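Local coordinates for Tb427.07.360- putative uncharacterized metacyclic invariant surface protein from Trypanosoma brucei (Trypanosoma brucei, PDB 5VTL), which is of unknown function but is a putative invariant surface protein of the metacyclic stage, built as an extended bundle of long helices, at residues Ala86-Leu100 with Leu170-Ala184. Sequence-based numbering, arbitrary orientation.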
# COMPACT_ATOMS: atom_id res chain seq x y z
N ALA A 86 -7.43 -2.51 9.01
CA ALA A 86 -6.55 -1.87 8.03
C ALA A 86 -6.91 -2.30 6.62
O ALA A 86 -6.93 -1.48 5.70
CB ALA A 86 -5.08 -2.15 8.36
N LEU A 87 -7.26 -3.57 6.44
CA LEU A 87 -7.70 -4.06 5.14
C LEU A 87 -8.97 -3.33 4.71
O LEU A 87 -9.10 -2.94 3.55
CB LEU A 87 -7.94 -5.56 5.17
CG LEU A 87 -8.45 -6.25 3.90
CD1 LEU A 87 -7.56 -5.97 2.69
CD2 LEU A 87 -8.55 -7.75 4.16
N SER A 88 -9.89 -3.12 5.64
CA SER A 88 -11.13 -2.42 5.30
C SER A 88 -10.84 -0.97 4.90
O SER A 88 -11.47 -0.45 3.97
CB SER A 88 -12.16 -2.49 6.42
OG SER A 88 -11.68 -1.85 7.57
N ASP A 89 -9.92 -0.31 5.59
CA ASP A 89 -9.44 1.01 5.15
C ASP A 89 -8.84 0.98 3.74
O ASP A 89 -9.16 1.83 2.90
CB ASP A 89 -8.41 1.57 6.12
CG ASP A 89 -9.00 1.88 7.50
OD1 ASP A 89 -10.25 1.85 7.64
OD2 ASP A 89 -8.20 2.16 8.42
N VAL A 90 -7.96 0.01 3.48
CA VAL A 90 -7.34 -0.14 2.16
C VAL A 90 -8.41 -0.25 1.07
O VAL A 90 -8.30 0.35 -0.01
CB VAL A 90 -6.42 -1.40 2.13
CG1 VAL A 90 -6.00 -1.76 0.72
CG2 VAL A 90 -5.18 -1.18 3.00
N GLU A 91 -9.44 -1.01 1.37
CA GLU A 91 -10.45 -1.29 0.38
C GLU A 91 -11.21 -0.02 0.01
O GLU A 91 -11.58 0.20 -1.14
CB GLU A 91 -11.40 -2.35 0.93
CG GLU A 91 -10.86 -3.77 0.73
CD GLU A 91 -11.62 -4.81 1.52
OE1 GLU A 91 -12.50 -4.41 2.32
OE2 GLU A 91 -11.34 -6.03 1.35
N GLN A 92 -11.42 0.83 1.00
CA GLN A 92 -12.11 2.09 0.81
C GLN A 92 -11.22 3.00 -0.01
O GLN A 92 -11.64 3.50 -1.04
CB GLN A 92 -12.42 2.69 2.17
CG GLN A 92 -12.71 4.16 2.26
CD GLN A 92 -12.68 4.63 3.71
OE1 GLN A 92 -12.67 3.81 4.64
NE2 GLN A 92 -12.66 5.95 3.91
N TYR A 93 -9.97 3.17 0.40
CA TYR A 93 -9.09 4.06 -0.33
C TYR A 93 -8.74 3.55 -1.72
O TYR A 93 -8.54 4.34 -2.64
CB TYR A 93 -7.82 4.34 0.49
CG TYR A 93 -8.15 5.02 1.79
CD1 TYR A 93 -8.93 6.19 1.83
CD2 TYR A 93 -7.72 4.48 2.98
CE1 TYR A 93 -9.23 6.80 3.05
CE2 TYR A 93 -8.02 5.09 4.20
CZ TYR A 93 -8.78 6.24 4.23
OH TYR A 93 -9.07 6.82 5.45
N ALA A 94 -8.64 2.23 -1.86
CA ALA A 94 -8.38 1.63 -3.17
C ALA A 94 -9.57 1.77 -4.12
O ALA A 94 -9.39 1.70 -5.34
CB ALA A 94 -7.99 0.16 -3.03
N ALA A 95 -10.78 1.93 -3.57
CA ALA A 95 -11.93 2.23 -4.43
C ALA A 95 -12.00 3.71 -4.80
O ALA A 95 -12.40 4.05 -5.91
CB ALA A 95 -13.22 1.81 -3.76
N ASN A 96 -11.61 4.57 -3.87
CA ASN A 96 -11.66 6.02 -4.08
C ASN A 96 -10.64 6.54 -5.08
O ASN A 96 -10.98 7.27 -6.01
CB ASN A 96 -11.44 6.73 -2.75
CG ASN A 96 -12.58 6.53 -1.77
OD1 ASN A 96 -13.57 5.85 -2.10
ND2 ASN A 96 -12.44 7.09 -0.55
N ALA A 97 -9.37 6.20 -4.87
CA ALA A 97 -8.31 6.78 -5.69
C ALA A 97 -8.48 6.57 -7.21
O ALA A 97 -8.30 7.53 -7.97
CB ALA A 97 -6.93 6.31 -5.21
N PRO A 98 -8.81 5.35 -7.67
CA PRO A 98 -8.97 5.23 -9.12
C PRO A 98 -10.07 6.10 -9.71
O PRO A 98 -9.95 6.48 -10.89
CB PRO A 98 -9.31 3.75 -9.33
CG PRO A 98 -8.65 3.07 -8.14
CD PRO A 98 -8.88 4.03 -7.01
N LEU A 99 -11.11 6.42 -8.95
CA LEU A 99 -12.18 7.27 -9.49
C LEU A 99 -11.63 8.66 -9.81
O LEU A 99 -11.91 9.23 -10.87
CB LEU A 99 -13.38 7.38 -8.52
CG LEU A 99 -14.58 8.11 -9.16
CD1 LEU A 99 -15.19 7.29 -10.32
CD2 LEU A 99 -15.65 8.46 -8.15
N LEU A 100 -10.83 9.18 -8.89
CA LEU A 100 -10.21 10.48 -9.02
C LEU A 100 -9.17 10.51 -10.13
O LEU A 100 -9.11 11.47 -10.90
CB LEU A 100 -9.57 10.91 -7.70
CG LEU A 100 -10.53 11.01 -6.48
CD1 LEU A 100 -9.83 11.46 -5.22
CD2 LEU A 100 -11.67 11.95 -6.79
N LEU A 170 -6.52 13.52 -4.87
CA LEU A 170 -5.98 12.22 -5.27
C LEU A 170 -4.76 11.85 -4.45
O LEU A 170 -4.62 10.71 -3.97
CB LEU A 170 -5.60 12.23 -6.74
CG LEU A 170 -4.81 11.03 -7.25
CD1 LEU A 170 -5.53 9.72 -6.93
CD2 LEU A 170 -4.62 11.19 -8.76
N ARG A 171 -3.86 12.82 -4.30
CA ARG A 171 -2.62 12.56 -3.58
C ARG A 171 -2.86 12.28 -2.12
O ARG A 171 -2.18 11.43 -1.53
CB ARG A 171 -1.65 13.71 -3.81
CG ARG A 171 -1.18 13.71 -5.26
CD ARG A 171 -0.12 14.74 -5.53
NE ARG A 171 0.97 14.57 -4.58
CZ ARG A 171 1.74 15.56 -4.12
NH1 ARG A 171 1.55 16.81 -4.52
NH2 ARG A 171 2.70 15.28 -3.25
N ALA A 172 -3.87 12.93 -1.55
CA ALA A 172 -4.28 12.66 -0.18
C ALA A 172 -4.89 11.26 -0.07
O ALA A 172 -4.58 10.53 0.86
CB ALA A 172 -5.27 13.71 0.30
N GLU A 173 -5.71 10.86 -1.04
CA GLU A 173 -6.31 9.54 -1.00
C GLU A 173 -5.26 8.46 -1.17
O GLU A 173 -5.31 7.41 -0.51
CB GLU A 173 -7.35 9.36 -2.11
CG GLU A 173 -8.66 10.08 -1.91
CD GLU A 173 -9.47 9.56 -0.74
OE1 GLU A 173 -9.81 8.36 -0.70
OE2 GLU A 173 -9.77 10.38 0.14
N TYR A 174 -4.29 8.69 -2.06
CA TYR A 174 -3.27 7.69 -2.28
C TYR A 174 -2.39 7.61 -1.04
O TYR A 174 -1.98 6.52 -0.63
CB TYR A 174 -2.46 7.96 -3.57
CG TYR A 174 -2.10 6.64 -4.23
CD1 TYR A 174 -0.94 5.96 -3.87
CD2 TYR A 174 -2.93 6.06 -5.17
CE1 TYR A 174 -0.61 4.76 -4.45
CE2 TYR A 174 -2.62 4.85 -5.75
CZ TYR A 174 -1.46 4.20 -5.38
OH TYR A 174 -1.15 2.99 -5.92
N ASP A 175 -2.13 8.74 -0.40
CA ASP A 175 -1.39 8.71 0.85
C ASP A 175 -2.13 7.86 1.90
O ASP A 175 -1.51 7.09 2.65
CB ASP A 175 -1.18 10.11 1.41
CG ASP A 175 -0.01 10.85 0.79
OD1 ASP A 175 0.89 10.24 0.16
OD2 ASP A 175 -0.01 12.09 0.94
N GLN A 176 -3.45 8.02 1.98
CA GLN A 176 -4.24 7.27 2.96
C GLN A 176 -4.18 5.79 2.65
O GLN A 176 -4.10 4.95 3.55
CB GLN A 176 -5.68 7.75 2.95
CG GLN A 176 -5.85 9.08 3.57
CD GLN A 176 -6.24 8.97 5.01
OE1 GLN A 176 -5.80 8.06 5.72
NE2 GLN A 176 -7.09 9.89 5.46
N LEU A 177 -4.21 5.47 1.37
CA LEU A 177 -4.10 4.09 0.91
C LEU A 177 -2.77 3.49 1.35
O LEU A 177 -2.73 2.42 1.92
CB LEU A 177 -4.26 4.03 -0.62
CG LEU A 177 -4.06 2.67 -1.29
CD1 LEU A 177 -4.92 1.59 -0.64
CD2 LEU A 177 -4.38 2.78 -2.79
N GLU A 178 -1.67 4.19 1.10
CA GLU A 178 -0.36 3.67 1.45
C GLU A 178 -0.23 3.48 2.96
O GLU A 178 0.39 2.52 3.43
CB GLU A 178 0.75 4.58 0.92
CG GLU A 178 0.82 4.64 -0.62
CD GLU A 178 2.11 5.24 -1.16
OE1 GLU A 178 2.86 5.97 -0.45
OE2 GLU A 178 2.40 4.94 -2.34
N ALA A 179 -0.80 4.41 3.72
CA ALA A 179 -0.71 4.37 5.18
C ALA A 179 -1.48 3.18 5.73
O ALA A 179 -1.05 2.54 6.69
CB ALA A 179 -1.22 5.68 5.78
N ALA A 180 -2.61 2.88 5.10
CA ALA A 180 -3.44 1.76 5.50
C ALA A 180 -2.74 0.45 5.21
O ALA A 180 -2.76 -0.48 6.03
CB ALA A 180 -4.79 1.81 4.80
N VAL A 181 -2.13 0.38 4.04
CA VAL A 181 -1.31 -0.77 3.68
C VAL A 181 -0.18 -1.00 4.70
O VAL A 181 0.09 -2.14 5.09
CB VAL A 181 -0.73 -0.60 2.24
CG1 VAL A 181 0.35 -1.64 1.92
CG2 VAL A 181 -1.87 -0.69 1.24
N ARG A 182 0.49 0.07 5.09
CA ARG A 182 1.53 -0.02 6.11
C ARG A 182 0.95 -0.53 7.45
O ARG A 182 1.58 -1.34 8.14
CB ARG A 182 2.16 1.35 6.27
CG ARG A 182 3.32 1.43 7.24
CD ARG A 182 3.79 2.89 7.34
NE ARG A 182 3.52 3.64 6.10
CZ ARG A 182 2.91 4.83 6.02
NH1 ARG A 182 2.71 5.40 4.82
NH2 ARG A 182 2.49 5.47 7.11
N ARG A 183 -0.25 -0.08 7.80
CA ARG A 183 -0.87 -0.51 9.05
C ARG A 183 -1.17 -2.00 9.04
O ARG A 183 -1.00 -2.69 10.06
CB ARG A 183 -2.15 0.29 9.34
CG ARG A 183 -1.86 1.69 9.78
CD ARG A 183 -3.07 2.36 10.40
NE ARG A 183 -4.26 2.41 9.54
CZ ARG A 183 -4.53 3.37 8.66
NH1 ARG A 183 -5.66 3.32 7.96
NH2 ARG A 183 -3.68 4.38 8.46
N ALA A 184 -1.60 -2.50 7.88
CA ALA A 184 -1.86 -3.92 7.70
C ALA A 184 -0.58 -4.75 7.86
O ALA A 184 -0.58 -5.79 8.51
CB ALA A 184 -2.48 -4.17 6.33
O HOH W 1 -6.53 0.89 10.42
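Tyr93 enters a hole formed by Glu173, Gln176, Leu177 and Ala180, and its course from backbone to hydroxyl illustrates how a knob-into-hole contact joins antiparallel helices. CB of Tyr93 rests 3.7 Å from CB of Leu177. With CG anti to the carbonyl carbon (chi1 -61°), the ring brings one face over CB of Gln176, which stands 3.5 Å from the Tyr93 ring centroid, almost on the normal, in a CH-pi contact. Around the rim, CD1 has Glu173 OE1 in the ring plane, whereas CD2 faces the backbone O of Gln176 and, farther off, CB of Ala180. At the tip, OH lies beside the Gln176 amide, whose plane is turned only 19° from the ring; the bend at chi2 of Gln176 folds this amide along the tyrosine. The ring face opposite Gln176 CB carries CD of Gln92, set toward the rim.

Knobs from the other helix answer this one. Glu173 fits among Tyr93, Asn96, Ala97 and Leu100, and its OE1 accepts a hydrogen bond from Asn96 ND2 (2.9 Å), arriving from above the carboxylate plane. Ala180 fills a hole made by Ala86, Asp89, Val90 and Tyr93, with its CB 3.5 Å from Val90 CG2. Beside it, Arg183 NH1 forms a salt bridge with Asp89 OD2 (2.8 Å), reinforced by a water that donates to the same oxygen and accepts from Arg183 NE.

Over residues 86-100 and 170-184 the two helices run antiparallel, their axes at 158° and 8.2 Å apart at closest approach. Helix 4-58 packs alongside both, its Lys28 meeting Ala94 and its Leu27 meeting Leu177, so the pair sits beside helix 4-58 in the extended helical architecture, with helix 141-154 touching it at Tyr174 through Ser141.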